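Long-range contacts in alpha-ketoglutarate-dependent non-heme iron oxygenase EasH (Aspergillus japonicus, PDB 5M0T), which is an iron(II)- and 2-oxoglutarate-dependent oxygenase of the phytanoyl-CoA dioxygenase family, involved in the biosynthesis of the ergot alkaloid cycloclavine: residues S78-F83 / S117-T122; W113-S118 / I228-Q233. All coordinates share one frame; numbering follows the deposited sequence.

Contact 1: residues S78-F83 / S117-T122; sequences SSLPLF and SSVLET. With AKG (2-oxoglutaric acid), chain D.
The hydroxyl of S78 has two hydrogen-bond partners: S118 OG donates to S78 OG over 2.7 Å, and S78 OG is also bonded to Q76 OE1. The contact lies on the double-stranded beta-helix (cupin-type) core of the oxygenase, where the loop leaving edge strand 75-77 folds against strand 112-122. Both serines have OG anti to their own carbonyl carbon (chi1 -61° and -46°), which brings the two hydroxyls together. Beside them the backbones are close: S78 CA makes a CA-H...O contact of 3.3 Å with S117 O. The same carbonyl takes a hydrogen bond from a water, which in turn accepts one from L80 N at 2.8 Å and so bridges the two backbones. S79 to L82 form a type I beta turn, closed by L82 N to S79 O at 3.1 Å. From the turn L80 reaches across, its CD1 lying near S117 OG, itself bonded to P226 O, and 4.0 Å from V119 CG2. F48 and I52 of helix 42-52 pack on both L80 and V119. Further along the strand, L120 lines the cosubstrate pocket, with L120 CD1 3.3 Å from AKG O3.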
# COMPACT_ATOMS: atom_id res chain seq x y z
N SER A 78 -4.43 11.96 14.85
CA SER A 78 -4.10 10.70 14.19
C SER A 78 -2.61 10.35 14.43
O SER A 78 -1.97 10.97 15.26
CB SER A 78 -4.47 10.80 12.72
OG SER A 78 -5.85 11.04 12.60
N SER A 79 -2.08 9.36 13.73
CA SER A 79 -0.72 8.84 14.02
C SER A 79 -0.52 8.62 15.54
O SER A 79 0.42 9.15 16.16
CB SER A 79 0.33 9.78 13.42
OG SER A 79 0.10 9.98 12.03
N LEU A 80 -1.45 7.85 16.12
CA LEU A 80 -1.55 7.60 17.56
C LEU A 80 -0.50 6.64 18.13
O LEU A 80 -0.33 6.58 19.34
CB LEU A 80 -2.94 7.08 17.93
CG LEU A 80 -4.15 7.98 17.63
CD1 LEU A 80 -5.46 7.26 17.93
CD2 LEU A 80 -4.07 9.27 18.41
N PRO A 81 0.22 5.87 17.28
CA PRO A 81 1.43 5.24 17.81
C PRO A 81 2.45 6.23 18.38
O PRO A 81 3.21 5.88 19.30
CB PRO A 81 2.00 4.52 16.60
CG PRO A 81 0.80 4.14 15.81
CD PRO A 81 -0.14 5.30 15.96
N LEU A 82 2.47 7.45 17.84
CA LEU A 82 3.41 8.48 18.29
C LEU A 82 3.05 9.06 19.66
O LEU A 82 3.93 9.56 20.36
CB LEU A 82 3.49 9.62 17.26
CG LEU A 82 4.91 10.00 16.83
CD1 LEU A 82 4.81 11.06 15.74
CD2 LEU A 82 5.80 10.49 17.98
N PHE A 83 1.78 8.97 20.05
CA PHE A 83 1.25 9.67 21.24
C PHE A 83 0.77 8.77 22.38
O PHE A 83 0.56 9.27 23.49
CB PHE A 83 0.11 10.60 20.82
CG PHE A 83 0.48 11.53 19.69
CD1 PHE A 83 1.35 12.60 19.90
CD2 PHE A 83 -0.03 11.34 18.40
CE1 PHE A 83 1.70 13.47 18.87
CE2 PHE A 83 0.32 12.20 17.36
CZ PHE A 83 1.18 13.27 17.60
N SER A 117 -5.69 5.51 12.52
CA SER A 117 -6.42 5.54 13.77
C SER A 117 -6.47 6.97 14.24
O SER A 117 -5.48 7.70 14.12
CB SER A 117 -5.73 4.66 14.82
OG SER A 117 -6.61 4.43 15.91
N SER A 118 -7.62 7.37 14.78
CA SER A 118 -7.83 8.73 15.22
C SER A 118 -8.65 8.75 16.47
O SER A 118 -9.38 7.81 16.76
CB SER A 118 -8.56 9.56 14.14
OG SER A 118 -7.99 9.35 12.85
N VAL A 119 -8.52 9.83 17.23
CA VAL A 119 -9.52 10.21 18.21
C VAL A 119 -10.34 11.32 17.54
O VAL A 119 -9.76 12.29 17.06
CB VAL A 119 -8.86 10.71 19.50
CG1 VAL A 119 -9.90 11.14 20.52
CG2 VAL A 119 -7.95 9.60 20.04
N LEU A 120 -11.66 11.14 17.50
CA LEU A 120 -12.56 12.10 16.85
C LEU A 120 -13.59 12.63 17.85
O LEU A 120 -14.51 11.91 18.24
CB LEU A 120 -13.26 11.46 15.65
CG LEU A 120 -12.40 10.96 14.46
CD1 LEU A 120 -13.31 10.41 13.36
CD2 LEU A 120 -11.47 12.01 13.89
N GLU A 121 -13.44 13.89 18.24
CA GLU A 121 -14.32 14.54 19.21
C GLU A 121 -15.27 15.54 18.49
O GLU A 121 -14.82 16.49 17.84
CB GLU A 121 -13.46 15.25 20.27
CG GLU A 121 -14.01 15.19 21.69
CD GLU A 121 -13.02 15.68 22.74
OE1 GLU A 121 -12.78 16.91 22.77
OE2 GLU A 121 -12.48 14.85 23.52
N THR A 122 -16.58 15.32 18.60
CA THR A 122 -17.57 16.22 17.98
C THR A 122 -18.13 17.15 19.05
O THR A 122 -18.53 16.71 20.12
CB THR A 122 -18.71 15.45 17.29
OG1 THR A 122 -19.44 14.68 18.26
CG2 THR A 122 -18.17 14.49 16.24
C1 AKG D . -14.97 8.44 9.22
O1 AKG D . -14.66 7.77 8.24
O2 AKG D . -14.45 9.61 9.52
C2 AKG D . -16.03 7.99 10.24
O5 AKG D . -16.86 7.18 9.87
C3 AKG D . -16.02 8.52 11.65
C4 AKG D . -17.23 8.06 12.45
C5 AKG D . -17.28 8.59 13.86
O3 AKG D . -16.20 9.18 14.30
O4 AKG D . -18.27 8.45 14.54
O HOH W 1 -2.96 6.38 14.33

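Contact 2: residues W113-S118 / I228-Q233; sequences WLTTSS and IMQSCQ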
# COMPACT_ATOMS: atom_id res chain seq x y z
N TRP A 113 -2.46 -4.72 8.29
CA TRP A 113 -1.78 -3.75 9.15
C TRP A 113 -2.63 -2.48 9.35
O TRP A 113 -3.71 -2.36 8.77
CB TRP A 113 -0.38 -3.41 8.61
CG TRP A 113 -0.29 -2.90 7.19
CD1 TRP A 113 -1.32 -2.53 6.34
CD2 TRP A 113 0.92 -2.63 6.47
NE1 TRP A 113 -0.82 -2.10 5.14
CE2 TRP A 113 0.55 -2.14 5.20
CE3 TRP A 113 2.27 -2.73 6.80
CZ2 TRP A 113 1.50 -1.78 4.24
CZ3 TRP A 113 3.21 -2.39 5.84
CH2 TRP A 113 2.82 -1.92 4.57
N LEU A 114 -2.17 -1.56 10.18
CA LEU A 114 -2.90 -0.34 10.48
C LEU A 114 -2.86 0.60 9.28
O LEU A 114 -1.80 0.82 8.71
CB LEU A 114 -2.29 0.35 11.70
CG LEU A 114 -2.97 1.63 12.20
CD1 LEU A 114 -4.31 1.32 12.86
CD2 LEU A 114 -2.04 2.35 13.17
N THR A 115 -4.01 1.12 8.88
CA THR A 115 -4.05 2.17 7.86
C THR A 115 -4.20 3.55 8.53
O THR A 115 -3.46 4.49 8.20
CB THR A 115 -5.08 1.92 6.74
OG1 THR A 115 -5.03 3.00 5.81
CG2 THR A 115 -6.50 1.78 7.25
N THR A 116 -5.11 3.67 9.49
CA THR A 116 -5.32 4.92 10.22
C THR A 116 -6.01 4.68 11.54
O THR A 116 -6.81 3.77 11.68
CB THR A 116 -6.11 5.98 9.37
OG1 THR A 116 -6.33 7.18 10.14
CG2 THR A 116 -7.45 5.44 8.89
N SER A 117 -5.69 5.51 12.52
CA SER A 117 -6.42 5.54 13.77
C SER A 117 -6.47 6.97 14.24
O SER A 117 -5.48 7.70 14.12
CB SER A 117 -5.73 4.66 14.82
OG SER A 117 -6.61 4.43 15.91
N SER A 118 -7.62 7.37 14.78
CA SER A 118 -7.83 8.73 15.22
C SER A 118 -8.65 8.75 16.47
O SER A 118 -9.38 7.81 16.76
CB SER A 118 -8.56 9.56 14.14
OG SER A 118 -7.99 9.35 12.85
N ILE A 228 -8.59 1.63 12.30
CA ILE A 228 -8.88 0.94 11.05
C ILE A 228 -7.71 0.06 10.63
O ILE A 228 -6.61 0.56 10.37
CB ILE A 228 -9.28 1.93 9.94
CG1 ILE A 228 -10.27 2.97 10.48
CG2 ILE A 228 -9.87 1.18 8.76
CD1 ILE A 228 -10.72 4.01 9.48
N MET A 229 -7.96 -1.25 10.58
CA MET A 229 -7.00 -2.22 10.03
C MET A 229 -7.33 -2.45 8.57
O MET A 229 -8.48 -2.36 8.15
CB MET A 229 -7.06 -3.55 10.79
CG MET A 229 -6.87 -3.40 12.29
SD MET A 229 -5.34 -2.57 12.75
CE MET A 229 -4.12 -3.74 12.18
N GLN A 230 -6.30 -2.80 7.81
CA GLN A 230 -6.39 -2.89 6.37
C GLN A 230 -5.56 -4.03 5.80
O GLN A 230 -4.50 -4.35 6.33
CB GLN A 230 -5.94 -1.55 5.80
CG GLN A 230 -5.75 -1.45 4.30
CD GLN A 230 -5.63 0.01 3.89
OE1 GLN A 230 -6.56 0.80 4.06
NE2 GLN A 230 -4.47 0.39 3.40
N SER A 231 -6.06 -4.61 4.73
CA SER A 231 -5.31 -5.56 3.89
C SER A 231 -3.92 -5.02 3.51
O SER A 231 -3.80 -3.90 3.00
CB SER A 231 -6.13 -5.86 2.61
OG SER A 231 -5.36 -6.53 1.65
N CYS A 232 -2.88 -5.82 3.72
CA CYS A 232 -1.50 -5.35 3.54
C CYS A 232 -1.12 -4.92 2.12
O CYS A 232 -0.17 -4.15 1.95
CB CYS A 232 -0.50 -6.37 4.06
SG CYS A 232 -0.41 -7.87 3.06
N GLN A 233 -1.85 -5.41 1.11
CA GLN A 233 -1.62 -5.01 -0.29
C GLN A 233 -1.94 -3.52 -0.57
O GLN A 233 -1.47 -2.98 -1.56
CB GLN A 233 -2.41 -5.89 -1.27
CG GLN A 233 -3.91 -5.61 -1.30
CD GLN A 233 -4.69 -6.68 -2.07
OE1 GLN A 233 -4.35 -7.02 -3.20
NE2 GLN A 233 -5.76 -7.20 -1.46
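Q230 and T115 meet between antiparallel strands 112-122 and 222-231 in the main sheet of the cupin-type core, whose pairing is broken by a classic beta bulge at T115 and T116, opposite I228. The Q230 side chain leaves its strand with CG anti to the backbone N (chi1 172°) and stays extended to CD. Its CB packs on CB and CG2 of T115, CD lies 3.5 Å from T115 CB, and OE1 accepts a weak hydrogen bond from T115 OG1 at 3.2 Å. The two side chains cross at about a right angle. Firmer polar partners lie outside: T115 OG1 is bonded to V237 N, and Q230 NE2 to T235 O.

In the backbone, W113 and Q230 form a hydrogen-bonded pair, with W113 N to Q230 O at 2.9 Å and Q230 N returning to W113 O. One residue on, L114 and M229 are a non-hydrogen-bonded pair. T115 and T116 then both face I228: T115 N donates to I228 O (165° at the hydrogen), while I228 N donates to T116 O. I228 and T116 lie side by side, pointing the same way, with I228 CD1 3.6 Å from T116 CG2; the nearest atoms of the I228 side chain lie about 6 Å from the bound iron and from 2-oxoglutarate.

On the other face M229, bent at chi2 and chi3, curls over the neighbouring strand, placing CE 3.4 Å from W113 C, while SD touches CD1 of L114. L97 and C101 of helix 95-105 pack on this methionine. At the far end, where the chain turns out of strand 222-231, C232 CA sits over one face of the W113 indole in a CH-pi contact, 4.1 Å from the centroid of its five-membered ring.

How the contacts relate
From the N terminus, the chain runs through edge strand 75-77 into 78-83, passes helices 85-91 and 95-105, and returns on strand 112-122; contact 1 closes this loop of 33 residues. Contact 2 opens on the same strand and closes a far longer loop of 109 residues at 228-233, taking in strand 152-158 and the iron ligands H132, E134 and H210. The two loops follow one another without nesting; the segments themselves share S117 and S118, and the spans overlap along 113-122. Strand 112-122 thus ties the loop beyond the edge strand to inner strand 222-231. P81 CG and L114 CD2 join the contacts directly, 4.3 Å apart, and L276 of the second subunit packs on both.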